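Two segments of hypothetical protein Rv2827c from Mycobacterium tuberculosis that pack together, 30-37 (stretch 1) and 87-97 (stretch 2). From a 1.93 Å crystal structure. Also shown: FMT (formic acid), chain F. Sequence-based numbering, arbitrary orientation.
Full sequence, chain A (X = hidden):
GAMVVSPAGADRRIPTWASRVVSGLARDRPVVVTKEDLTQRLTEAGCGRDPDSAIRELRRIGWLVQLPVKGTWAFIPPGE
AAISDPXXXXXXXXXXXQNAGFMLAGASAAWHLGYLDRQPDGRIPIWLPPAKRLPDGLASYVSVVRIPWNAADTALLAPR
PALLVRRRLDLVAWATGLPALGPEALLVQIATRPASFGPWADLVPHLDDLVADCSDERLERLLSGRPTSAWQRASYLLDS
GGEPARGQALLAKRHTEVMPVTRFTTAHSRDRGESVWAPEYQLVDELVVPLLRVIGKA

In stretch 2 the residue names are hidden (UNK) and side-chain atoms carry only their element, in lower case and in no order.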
# COMPACT_ATOMS: atom_id res chain seq x y z
N PRO A 30 -11.19 9.67 -17.50
CA PRO A 30 -10.14 8.68 -17.28
C PRO A 30 -9.49 8.82 -15.88
O PRO A 30 -9.38 9.94 -15.38
CB PRO A 30 -9.09 9.03 -18.34
CG PRO A 30 -9.33 10.46 -18.64
CD PRO A 30 -10.81 10.64 -18.54
N VAL A 31 -9.05 7.72 -15.29
CA VAL A 31 -8.44 7.79 -13.95
C VAL A 31 -7.20 8.68 -14.01
O VAL A 31 -7.02 9.54 -13.15
CB VAL A 31 -7.97 6.44 -13.42
CG1 VAL A 31 -7.55 6.59 -11.94
CG2 VAL A 31 -9.08 5.39 -13.53
N VAL A 32 -6.39 8.47 -15.03
CA VAL A 32 -5.15 9.20 -15.25
C VAL A 32 -5.15 9.58 -16.73
O VAL A 32 -5.59 8.80 -17.56
CB VAL A 32 -3.95 8.27 -15.00
CG1 VAL A 32 -2.68 8.90 -15.50
CG2 VAL A 32 -3.83 7.90 -13.52
N VAL A 33 -4.66 10.79 -17.02
CA VAL A 33 -4.49 11.25 -18.40
C VAL A 33 -3.03 11.13 -18.79
O VAL A 33 -2.19 11.80 -18.21
CB VAL A 33 -4.91 12.76 -18.53
CG1 VAL A 33 -4.73 13.24 -19.96
CG2 VAL A 33 -6.37 12.95 -18.10
N THR A 34 -2.72 10.32 -19.80
CA THR A 34 -1.36 10.25 -20.31
C THR A 34 -1.13 11.35 -21.35
O THR A 34 -2.09 11.88 -21.92
CB THR A 34 -1.02 8.87 -20.93
OG1 THR A 34 -1.78 8.68 -22.12
CG2 THR A 34 -1.38 7.75 -19.96
N LYS A 35 0.13 11.68 -21.61
CA LYS A 35 0.45 12.64 -22.64
C LYS A 35 -0.10 12.22 -24.01
O LYS A 35 -0.57 13.06 -24.79
CB LYS A 35 1.96 12.89 -22.73
CG LYS A 35 2.27 13.95 -23.77
CD LYS A 35 3.69 14.40 -23.70
CE LYS A 35 3.99 15.37 -24.82
NZ LYS A 35 5.43 15.67 -24.76
N GLU A 36 -0.09 10.91 -24.27
CA GLU A 36 -0.56 10.35 -25.53
C GLU A 36 -2.06 10.50 -25.66
O GLU A 36 -2.57 10.74 -26.76
CB GLU A 36 -0.19 8.87 -25.63
CG GLU A 36 1.32 8.58 -25.71
CD GLU A 36 2.02 8.46 -24.34
OE1 GLU A 36 1.46 8.85 -23.30
OE2 GLU A 36 3.16 7.95 -24.30
N ASP A 37 -2.78 10.31 -24.55
CA ASP A 37 -4.23 10.46 -24.51
C ASP A 37 -4.58 11.93 -24.78
O ASP A 37 -5.48 12.24 -25.57
CB ASP A 37 -4.75 10.00 -23.13
CG ASP A 37 -6.28 10.14 -22.97
OD1 ASP A 37 -7.00 10.24 -23.98
OD2 ASP A 37 -6.77 10.14 -21.80
N UNK A 87 -4.20 7.22 -3.91
CA UNK A 87 -3.34 6.33 -4.64
C UNK A 87 -3.03 6.79 -6.04
O UNK A 87 -2.49 6.04 -6.84
c UNK A 87 -4.16 4.31 -3.27
c UNK A 87 -4.56 3.20 -0.73
c UNK A 87 -5.34 3.66 -2.97
c UNK A 87 -3.93 4.91 -4.66
c UNK A 87 -3.17 4.37 -2.28
c UNK A 87 -3.38 3.84 -1.01
o UNK A 87 -4.78 2.62 0.51
c UNK A 87 -5.55 3.10 -1.70
N UNK A 88 -3.33 8.05 -6.36
CA UNK A 88 -3.10 8.53 -7.71
C UNK A 88 -1.64 8.42 -8.17
O UNK A 88 -1.39 8.11 -9.33
c UNK A 88 -5.06 10.08 -8.49
c UNK A 88 -5.53 11.54 -8.54
c UNK A 88 -5.18 9.41 -9.89
c UNK A 88 -3.66 9.96 -7.92
N UNK A 89 -0.66 8.66 -7.26
CA UNK A 89 0.73 8.35 -7.67
C UNK A 89 0.94 6.92 -8.21
O UNK A 89 1.68 6.73 -9.18
c UNK A 89 0.70 9.57 -5.57
c UNK A 89 -0.73 9.27 -5.91
c UNK A 89 1.53 8.56 -6.38
N UNK A 90 0.33 5.93 -7.58
CA UNK A 90 0.47 4.55 -8.02
C UNK A 90 -0.32 4.26 -9.29
O UNK A 90 0.14 3.54 -10.18
c UNK A 90 0.07 3.58 -6.91
c UNK A 90 0.48 2.74 -4.60
c UNK A 90 2.43 3.08 -6.14
c UNK A 90 1.04 3.59 -5.72
N UNK A 91 -1.54 4.79 -9.37
CA UNK A 91 -2.30 4.68 -10.61
C UNK A 91 -1.56 5.37 -11.75
O UNK A 91 -1.65 4.91 -12.88
n UNK A 91 -6.97 2.89 -7.84
n UNK A 91 -6.52 5.15 -7.98
c UNK A 91 -6.99 4.10 -7.30
c UNK A 91 -3.70 5.29 -10.44
c UNK A 91 -5.93 5.09 -9.32
n UNK A 91 -7.49 4.26 -6.08
c UNK A 91 -4.48 4.69 -9.26
N UNK A 92 -0.86 6.47 -11.49
CA UNK A 92 -0.09 7.08 -12.58
C UNK A 92 1.05 6.20 -13.09
O UNK A 92 1.40 6.21 -14.29
o UNK A 92 1.66 8.46 -11.53
c UNK A 92 0.42 8.48 -12.21
N UNK A 93 1.64 5.43 -12.18
CA UNK A 93 2.61 4.41 -12.56
C UNK A 93 2.00 3.32 -13.45
O UNK A 93 2.55 3.01 -14.52
c UNK A 93 5.24 2.22 -10.62
c UNK A 93 4.50 2.95 -11.59
c UNK A 93 5.10 2.72 -12.79
c UNK A 93 5.14 2.08 -9.22
c UNK A 93 3.28 3.84 -11.31
n UNK A 93 6.18 1.87 -12.63
c UNK A 93 6.06 1.27 -8.56
c UNK A 93 6.28 1.55 -11.29
c UNK A 93 7.20 0.73 -10.62
c UNK A 93 7.06 0.60 -9.26
N UNK A 94 0.86 2.75 -13.03
CA UNK A 94 0.17 1.74 -13.86
C UNK A 94 -0.24 2.27 -15.23
O UNK A 94 -0.31 1.50 -16.22
c UNK A 94 -1.08 1.22 -13.14
c UNK A 94 -0.20 -0.98 -12.35
c UNK A 94 -2.05 0.21 -11.09
c UNK A 94 -0.77 0.36 -11.93
N UNK A 95 -0.50 3.57 -15.29
CA UNK A 95 -0.87 4.24 -16.55
C UNK A 95 0.26 4.18 -17.57
O UNK A 95 0.01 4.06 -18.77
c UNK A 95 -1.27 5.68 -16.29
N UNK A 96 1.50 4.27 -17.09
CA UNK A 96 2.68 4.13 -17.94
C UNK A 96 3.17 2.69 -18.09
O UNK A 96 3.68 2.30 -19.15
n UNK A 96 4.00 6.91 -19.69
c UNK A 96 3.66 6.43 -17.26
n UNK A 96 4.56 7.38 -21.85
c UNK A 96 3.85 4.93 -17.36
c UNK A 96 3.13 7.06 -18.52
c UNK A 96 3.76 7.55 -20.82
n UNK A 96 2.74 8.40 -20.90
N UNK A 97 3.03 1.90 -17.02
CA UNK A 97 3.54 0.53 -16.98
C UNK A 97 2.52 -0.37 -16.30
O UNK A 97 2.45 -0.40 -15.07
c UNK A 97 5.53 -0.92 -16.27
o UNK A 97 4.96 -1.83 -16.88
o UNK A 97 6.62 -1.09 -15.67
c UNK A 97 4.87 0.47 -16.21
C FMT F . -4.14 4.91 2.52
O1 FMT F . -5.33 5.20 2.40
O2 FMT F . -3.70 3.75 2.45

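Position 87 carries one carbon followed by a six-carbon ring bearing one oxygen, and it lies out of reach of stretch 1. A phenol of this kind is tyrosine. Tyr-87 occupies the N-cap position, and its OH donates a very short hydrogen bond of 2.5 Å to O2 of the formic acid, which sits near the plane of the ring. Tyrosine suits a buried place where a hydroxyl finds a partner.

Position 88 has four carbons, forked at the second, with no polar atom; one terminal carbon lies 3.7 Å from Val-31 O and 4.2 Å from both Val-31 CG1 and Val-32 CG2. It is leucine. The CA-to-CB bond of Leu-88 points sideways, yet CD2 reaches these atoms. A branched hydrocarbon suits this buried place beside Val-31 and Val-32.

At position 89 three carbons close a ring onto the backbone nitrogen, without touching stretch 1, which identifies proline. Pro-89 points away from stretch 1. Proline is well tolerated in the first turn of a helix, where its nitrogen, lacking a hydrogen, needs no acceptor.

Position 90 again shows four carbons forked at the second, none touching stretch 1, hence leucine. The bulky apolar side chain of Leu-90 suits a buried position.

Position 91 bears three carbons, a nitrogen, and a carbon carrying two more nitrogens; its third carbon lies 3.4 Å from Val-31 CG1 and its CB 4.0 Å from Val-32 CG2. It is arginine. Arg-91 points toward stretch 1, and its aliphatic part does the packing, while its guanidinium nitrogens find hydrogen-bond partners elsewhere in the structure.

Position 92 has one carbon and one oxygen, and its backbone N lies 3.9 Å from Val-32 CG2. It is serine. The CA of Ser-92 and the CA of Val-32 are the nearest pair, 6.1 Å apart, and a small side chain is compatible with that. Ser-92 OG donates to Pro-89 O at 2.9 Å, so the buried hydroxyl is satisfied within the helix.

Position 93 carries one carbon and then fused five- and six-membered rings holding eight carbons and one nitrogen, clear of stretch 1: tryptophan. Trp-93 points away, its large ring suited to burial.

Position 94, four carbons forked at the second, makes no contact with stretch 1 and is another leucine. Leu-94 points sideways, an apolar side chain suited to partial burial.

Position 95 has a single side-chain carbon, CB, 3.6 Å from Val-32 CG1 and 4.2 Å from Thr-34 CG2. It is alanine. Ala-95 points toward stretch 1, a compact methyl matched to close packing.

Position 96 repeats the pattern of position 91; its two terminal nitrogens lie 2.8 Å from Glu-36 OE1 and 2.9 Å from Glu-36 OE2. It is arginine. Arg-96 bends through three m rotamers so that its end comes nearer; NH1 donates to OE1 and NH2 to OE2, a two-pronged salt bridge.

Position 97 has two carbons, the second carrying two oxygens, out of reach of stretch 1: aspartate. Asp-97 follows the helix, its carboxylate oxygens hydrogen-bonded outside the two stretches.

The contact therefore combines an apolar patch with a charged clasp. Val-32 packs against Leu-88, Arg-91, Ser-92 and Ala-95, while Val-31 adds to the patch. Thr-34 caps its own helix, Thr-34 OG1 accepting from Asp-37 N at 3.1 Å, and that helix carries Glu-36 to Arg-96.

Stretch 2 (87-97) YLPLRSWLARD
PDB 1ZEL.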